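Local coordinates for translation initiation factor eIF2B subunit beta (Schizosaccharomyces pombe, PDB 5B04), which is a component of the eIF2B complex, which catalyses the exchange of GDP for GTP on the gamma subunit of initiation factor eIF2, at residues C[198-212]-C[222-236]. Sequence-based numbering, arbitrary orientation.
Sequences EVQSMDHLHSNEIIL and AFLRFAAKKRKFSVI
Arg231 NH1 donates to two carbonyls: Leu205 O at 2.6 Å, in the guanidinium plane, and Met202 O at 3.0 Å, approached from above the carbonyl plane. Both bonds are bent, the N-H...O angle to Leu205 O being 143°; the side chain, stretched out from CG to NE (chi2 178°), carries NH1 that far. Farther along, Asn208 N donates to Lys232 O. Strands 210-212 and 234-236 then pair in register, Ile211 bonding through its N to Ser234 O (2.9 Å) and through its O to Ile236 N (2.7 Å).

The guanidinium lies between two groups: the His206 ring stacks on one side, planes 27° apart, and Met202 SD sits over the opposite face, 3.7 Å from Arg231 NE. Replacing Arg231 with a leucine would probably leave the carbonyls of Met202 and Leu205 without this donor and His206 without its stacking partner.

CH-pi and apolar contacts join residues 199-205 to helix 218-228 and to Phe233. Ser201 CB stands 3.7 Å from the centroid of the Phe223 ring, almost on its normal, and Val199 CA over a face of Phe226, toward the rim. Beside them, Leu205 CD1 reaches Leu224 CD2 (3.6 Å) and Phe233 CZ (3.7 Å).

The helix links the two strands in a beta-alpha-beta crossover of the Rossmann-like domain. The chemistry of the contact is divided: mainly apolar and CH-pi on the helix side facing 198-205, whereas Arg231, with the Asn208-Lys232 backbone bond, joins the chain before the first strand to that leading into the second, a grip probably resting on hydrogen bonding and stacking rather than ion pairing.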
loop_
_atom_site.group_PDB
_atom_site.type_symbol
_atom_site.label_atom_id
_atom_site.label_comp_id
_atom_site.label_asym_id
_atom_site.label_seq_id
_atom_site.Cartn_x
_atom_site.Cartn_y
_atom_site.Cartn_z
ATOM N N GLU C 198 12.530 -7.921 -22.011
ATOM C CA GLU C 198 11.180 -8.467 -21.946
ATOM C C GLU C 198 11.134 -9.848 -21.293
ATOM O O GLU C 198 10.104 -10.249 -20.752
ATOM C CB GLU C 198 10.575 -8.540 -23.350
ATOM C CG GLU C 198 11.296 -9.491 -24.292
ATOM C CD GLU C 198 10.785 -9.405 -25.717
ATOM O OE1 GLU C 198 9.793 -8.683 -25.952
ATOM O OE2 GLU C 198 11.376 -10.058 -26.602
ATOM N N VAL C 199 12.250 -10.569 -21.337
ATOM C CA VAL C 199 12.307 -11.922 -20.794
ATOM C C VAL C 199 12.293 -11.931 -19.268
ATOM O O VAL C 199 12.054 -12.967 -18.648
ATOM C CB VAL C 199 13.559 -12.671 -21.283
ATOM C CG1 VAL C 199 13.546 -12.790 -22.800
ATOM C CG2 VAL C 199 14.821 -11.967 -20.809
ATOM N N GLN C 200 12.546 -10.773 -18.666
ATOM C CA GLN C 200 12.564 -10.654 -17.214
ATOM C C GLN C 200 11.161 -10.416 -16.668
ATOM O O GLN C 200 10.969 -10.283 -15.460
ATOM C CB GLN C 200 13.496 -9.522 -16.782
ATOM C CG GLN C 200 14.878 -9.585 -17.409
ATOM C CD GLN C 200 15.728 -8.378 -17.070
ATOM O OE1 GLN C 200 15.958 -8.075 -15.900
ATOM N NE2 GLN C 200 16.197 -7.679 -18.096
ATOM N N SER C 201 10.183 -10.366 -17.568
ATOM C CA SER C 201 8.800 -10.103 -17.188
ATOM C C SER C 201 8.173 -11.280 -16.454
ATOM O O SER C 201 7.211 -11.115 -15.707
ATOM C CB SER C 201 7.967 -9.759 -18.422
ATOM O OG SER C 201 7.955 -10.835 -19.344
ATOM N N MET C 202 8.728 -12.469 -16.666
ATOM C CA MET C 202 8.204 -13.678 -16.042
ATOM C C MET C 202 8.535 -13.740 -14.552
ATOM O O MET C 202 8.113 -14.663 -13.855
ATOM C CB MET C 202 8.747 -14.919 -16.751
ATOM C CG MET C 202 8.257 -15.080 -18.182
ATOM S SD MET C 202 6.464 -15.248 -18.283
ATOM C CE MET C 202 6.255 -15.651 -20.016
ATOM N N ASP C 203 9.288 -12.758 -14.067
ATOM C CA ASP C 203 9.664 -12.708 -12.659
ATOM C C ASP C 203 8.911 -11.616 -11.904
ATOM O O ASP C 203 9.005 -11.524 -10.681
ATOM C CB ASP C 203 11.172 -12.487 -12.514
ATOM C CG ASP C 203 11.986 -13.645 -13.054
ATOM O OD1 ASP C 203 11.456 -14.774 -13.101
ATOM O OD2 ASP C 203 13.158 -13.426 -13.430
ATOM N N HIS C 204 8.165 -10.791 -12.633
ATOM C CA HIS C 204 7.491 -9.649 -12.021
ATOM C C HIS C 204 6.052 -9.490 -12.503
ATOM O O HIS C 204 5.238 -8.843 -11.841
ATOM C CB HIS C 204 8.285 -8.371 -12.291
ATOM C CG HIS C 204 9.711 -8.445 -11.841
ATOM N ND1 HIS C 204 10.069 -8.489 -10.511
ATOM C CD2 HIS C 204 10.866 -8.498 -12.544
ATOM C CE1 HIS C 204 11.385 -8.561 -10.415
ATOM N NE2 HIS C 204 11.893 -8.567 -11.634
ATOM N N LEU C 205 5.740 -10.074 -13.654
ATOM C CA LEU C 205 4.369 -10.089 -14.151
ATOM C C LEU C 205 3.744 -11.465 -13.962
ATOM O O LEU C 205 4.229 -12.456 -14.506
ATOM C CB LEU C 205 4.315 -9.690 -15.626
ATOM C CG LEU C 205 4.562 -8.217 -15.947
ATOM C CD1 LEU C 205 4.308 -7.946 -17.420
ATOM C CD2 LEU C 205 3.689 -7.333 -15.078
ATOM N N HIS C 206 2.668 -11.519 -13.186
ATOM C CA HIS C 206 1.965 -12.773 -12.951
ATOM C C HIS C 206 0.483 -12.637 -13.280
ATOM O O HIS C 206 -0.007 -11.537 -13.534
ATOM C CB HIS C 206 2.156 -13.230 -11.505
ATOM C CG HIS C 206 3.565 -13.615 -11.179
ATOM N ND1 HIS C 206 3.993 -14.925 -11.152
ATOM C CD2 HIS C 206 4.648 -12.860 -10.876
ATOM C CE1 HIS C 206 5.277 -14.962 -10.841
ATOM N NE2 HIS C 206 5.698 -13.722 -10.668
ATOM N N SER C 207 -0.222 -13.762 -13.278
ATOM C CA SER C 207 -1.623 -13.790 -13.680
ATOM C C SER C 207 -2.524 -13.031 -12.709
ATOM O O SER C 207 -2.287 -13.023 -11.500
ATOM C CB SER C 207 -2.107 -15.235 -13.816
ATOM O OG SER C 207 -1.367 -15.929 -14.808
ATOM N N ASN C 208 -3.544 -12.382 -13.266
ATOM C CA ASN C 208 -4.574 -11.676 -12.504
ATOM C C ASN C 208 -4.065 -10.487 -11.687
ATOM O O ASN C 208 -4.802 -9.928 -10.877
ATOM C CB ASN C 208 -5.308 -12.653 -11.582
ATOM C CG ASN C 208 -6.067 -13.717 -12.350
ATOM O OD1 ASN C 208 -5.511 -14.754 -12.711
ATOM N ND2 ASN C 208 -7.344 -13.462 -12.609
ATOM N N GLU C 209 -2.812 -10.099 -11.904
ATOM C CA GLU C 209 -2.294 -8.875 -11.303
ATOM C C GLU C 209 -2.771 -7.669 -12.101
ATOM O O GLU C 209 -3.153 -7.798 -13.264
ATOM C CB GLU C 209 -0.763 -8.895 -11.237
ATOM C CG GLU C 209 -0.189 -9.690 -10.074
ATOM C CD GLU C 209 1.290 -9.418 -9.859
ATOM O OE1 GLU C 209 1.958 -8.964 -10.813
ATOM O OE2 GLU C 209 1.784 -9.654 -8.736
ATOM N N ILE C 210 -2.757 -6.498 -11.473
ATOM C CA ILE C 210 -3.125 -5.265 -12.157
ATOM C C ILE C 210 -1.927 -4.325 -12.241
ATOM O O ILE C 210 -1.349 -3.947 -11.221
ATOM C CB ILE C 210 -4.293 -4.551 -11.457
ATOM C CG1 ILE C 210 -5.573 -5.375 -11.594
ATOM C CG2 ILE C 210 -4.498 -3.162 -12.043
ATOM C CD1 ILE C 210 -6.806 -4.683 -11.056
ATOM N N ILE C 211 -1.562 -3.954 -13.463
ATOM C CA ILE C 211 -0.382 -3.130 -13.693
ATOM C C ILE C 211 -0.742 -1.737 -14.197
ATOM O O ILE C 211 -1.470 -1.592 -15.178
ATOM C CB ILE C 211 0.569 -3.791 -14.706
ATOM C CG1 ILE C 211 0.876 -5.228 -14.284
ATOM C CG2 ILE C 211 1.846 -2.978 -14.848
ATOM C CD1 ILE C 211 1.477 -5.340 -12.900
ATOM N N LEU C 212 -0.231 -0.715 -13.519
ATOM C CA LEU C 212 -0.423 0.658 -13.966
ATOM C C LEU C 212 0.793 1.149 -14.736
ATOM O O LEU C 212 1.925 1.055 -14.261
ATOM C CB LEU C 212 -0.698 1.588 -12.785
ATOM C CG LEU C 212 -0.775 3.074 -13.148
ATOM C CD1 LEU C 212 -1.944 3.337 -14.087
ATOM C CD2 LEU C 212 -0.876 3.941 -11.904
ATOM N N ALA C 222 7.002 -4.166 -24.825
ATOM C CA ALA C 222 7.635 -5.459 -25.057
ATOM C C ALA C 222 7.608 -6.301 -23.786
ATOM O O ALA C 222 7.314 -7.496 -23.822
ATOM C CB ALA C 222 9.064 -5.273 -25.543
ATOM N N PHE C 223 7.922 -5.654 -22.667
ATOM C CA PHE C 223 7.915 -6.277 -21.349
ATOM C C PHE C 223 6.560 -6.914 -21.048
ATOM O O PHE C 223 6.483 -8.057 -20.602
ATOM C CB PHE C 223 8.265 -5.230 -20.287
ATOM C CG PHE C 223 8.628 -5.801 -18.946
ATOM C CD1 PHE C 223 9.907 -6.271 -18.700
ATOM C CD2 PHE C 223 7.699 -5.831 -17.917
ATOM C CE1 PHE C 223 10.247 -6.781 -17.461
ATOM C CE2 PHE C 223 8.034 -6.340 -16.677
ATOM C CZ PHE C 223 9.310 -6.812 -16.447
ATOM N N LEU C 224 5.493 -6.168 -21.315
ATOM C CA LEU C 224 4.136 -6.634 -21.046
ATOM C C LEU C 224 3.722 -7.776 -21.969
ATOM O O LEU C 224 3.189 -8.789 -21.515
ATOM C CB LEU C 224 3.142 -5.478 -21.181
ATOM C CG LEU C 224 3.287 -4.317 -20.194
ATOM C CD1 LEU C 224 2.311 -3.202 -20.536
ATOM C CD2 LEU C 224 3.075 -4.795 -18.767
ATOM N N ARG C 225 3.968 -7.607 -23.265
ATOM C CA ARG C 225 3.518 -8.573 -24.262
ATOM C C ARG C 225 4.269 -9.899 -24.180
ATOM O O ARG C 225 3.747 -10.937 -24.585
ATOM C CB ARG C 225 3.651 -7.981 -25.667
ATOM C CG ARG C 225 2.793 -6.746 -25.892
ATOM C CD ARG C 225 3.089 -6.088 -27.229
ATOM N NE ARG C 225 2.620 -6.890 -28.354
ATOM C CZ ARG C 225 2.710 -6.513 -29.625
ATOM N NH1 ARG C 225 3.255 -5.343 -29.934
ATOM N NH2 ARG C 225 2.258 -7.304 -30.587
ATOM N N PHE C 226 5.491 -9.868 -23.656
ATOM C CA PHE C 226 6.276 -11.090 -23.521
ATOM C C PHE C 226 5.701 -11.979 -22.427
ATOM O O PHE C 226 5.714 -13.204 -22.541
ATOM C CB PHE C 226 7.743 -10.770 -23.225
ATOM C CG PHE C 226 8.635 -11.983 -23.204
ATOM C CD1 PHE C 226 8.810 -12.714 -22.040
ATOM C CD2 PHE C 226 9.290 -12.396 -24.352
ATOM C CE1 PHE C 226 9.622 -13.829 -22.020
ATOM C CE2 PHE C 226 10.107 -13.511 -24.337
ATOM C CZ PHE C 226 10.273 -14.228 -23.169
ATOM N N ALA C 227 5.203 -11.358 -21.364
ATOM C CA ALA C 227 4.563 -12.097 -20.284
ATOM C C ALA C 227 3.129 -12.444 -20.662
ATOM O O ALA C 227 2.525 -13.350 -20.087
ATOM C CB ALA C 227 4.595 -11.292 -18.993
ATOM N N ALA C 228 2.597 -11.723 -21.643
ATOM C CA ALA C 228 1.197 -11.847 -22.033
ATOM C C ALA C 228 0.904 -13.119 -22.821
ATOM O O ALA C 228 -0.237 -13.582 -22.853
ATOM C CB ALA C 228 0.777 -10.635 -22.840
ATOM N N LYS C 229 1.925 -13.675 -23.464
ATOM C CA LYS C 229 1.748 -14.874 -24.277
ATOM C C LYS C 229 1.326 -16.067 -23.429
ATOM O O LYS C 229 0.493 -16.871 -23.846
ATOM C CB LYS C 229 3.034 -15.214 -25.029
ATOM C CG LYS C 229 3.414 -14.232 -26.126
ATOM C CD LYS C 229 4.881 -14.381 -26.516
ATOM C CE LYS C 229 5.706 -14.976 -25.378
ATOM N NZ LYS C 229 7.166 -14.958 -25.658
ATOM N N LYS C 230 1.903 -16.176 -22.238
ATOM C CA LYS C 230 1.642 -17.315 -21.368
ATOM C C LYS C 230 0.751 -16.948 -20.186
ATOM O O LYS C 230 0.064 -17.804 -19.629
ATOM C CB LYS C 230 2.961 -17.907 -20.864
ATOM C CG LYS C 230 3.812 -18.540 -21.956
ATOM C CD LYS C 230 5.143 -19.037 -21.410
ATOM C CE LYS C 230 5.973 -19.701 -22.499
ATOM N NZ LYS C 230 7.304 -20.139 -21.997
ATOM N N ARG C 231 0.760 -15.674 -19.807
ATOM C CA ARG C 231 0.007 -15.225 -18.640
ATOM C C ARG C 231 -0.972 -14.106 -18.976
ATOM O O ARG C 231 -0.620 -13.136 -19.645
ATOM C CB ARG C 231 0.966 -14.765 -17.542
ATOM C CG ARG C 231 1.969 -15.828 -17.133
ATOM C CD ARG C 231 2.936 -15.312 -16.088
ATOM N NE ARG C 231 3.955 -16.306 -15.765
ATOM C CZ ARG C 231 4.975 -16.091 -14.941
ATOM N NH1 ARG C 231 5.115 -14.913 -14.351
ATOM N NH2 ARG C 231 5.854 -17.055 -14.707
ATOM N N LYS C 232 -2.205 -14.249 -18.499
ATOM C CA LYS C 232 -3.233 -13.245 -18.739
ATOM C C LYS C 232 -3.439 -12.367 -17.509
ATOM O O LYS C 232 -3.822 -12.847 -16.442
ATOM C CB LYS C 232 -4.549 -13.912 -19.145
ATOM C CG LYS C 232 -4.411 -14.872 -20.315
ATOM C CD LYS C 232 -5.503 -14.648 -21.348
ATOM C CE LYS C 232 -4.959 -14.796 -22.760
ATOM N NZ LYS C 232 -6.020 -14.631 -23.792
ATOM N N PHE C 233 -3.176 -11.075 -17.672
ATOM C CA PHE C 233 -3.303 -10.116 -16.584
ATOM C C PHE C 233 -3.979 -8.840 -17.073
ATOM O O PHE C 233 -4.535 -8.806 -18.170
ATOM C CB PHE C 233 -1.929 -9.800 -15.983
ATOM C CG PHE C 233 -0.888 -9.437 -17.005
ATOM C CD1 PHE C 233 -0.112 -10.416 -17.604
ATOM C CD2 PHE C 233 -0.681 -8.115 -17.364
ATOM C CE1 PHE C 233 0.846 -10.085 -18.544
ATOM C CE2 PHE C 233 0.276 -7.777 -18.302
ATOM C CZ PHE C 233 1.041 -8.764 -18.893
ATOM N N SER C 234 -3.930 -7.793 -16.257
ATOM C CA SER C 234 -4.570 -6.530 -16.604
ATOM C C SER C 234 -3.586 -5.369 -16.566
ATOM O O SER C 234 -2.692 -5.326 -15.721
ATOM C CB SER C 234 -5.743 -6.249 -15.663
ATOM O OG SER C 234 -6.712 -7.281 -15.730
ATOM N N VAL C 235 -3.757 -4.427 -17.487
ATOM C CA VAL C 235 -2.926 -3.231 -17.524
ATOM C C VAL C 235 -3.779 -1.975 -17.656
ATOM O O VAL C 235 -4.610 -1.868 -18.558
ATOM C CB VAL C 235 -1.907 -3.276 -18.686
ATOM C CG1 VAL C 235 -1.280 -1.905 -18.906
ATOM C CG2 VAL C 235 -0.833 -4.317 -18.415
ATOM N N ILE C 236 -3.578 -1.032 -16.743
ATOM C CA ILE C 236 -4.213 0.273 -16.850
ATOM C C ILE C 236 -3.241 1.255 -17.488
ATOM O O ILE C 236 -2.172 1.526 -16.943
ATOM C CB ILE C 236 -4.665 0.807 -15.478
ATOM C CG1 ILE C 236 -5.657 -0.158 -14.828
ATOM C CG2 ILE C 236 -5.289 2.183 -15.626
ATOM C CD1 ILE C 236 -6.183 0.318 -13.492
#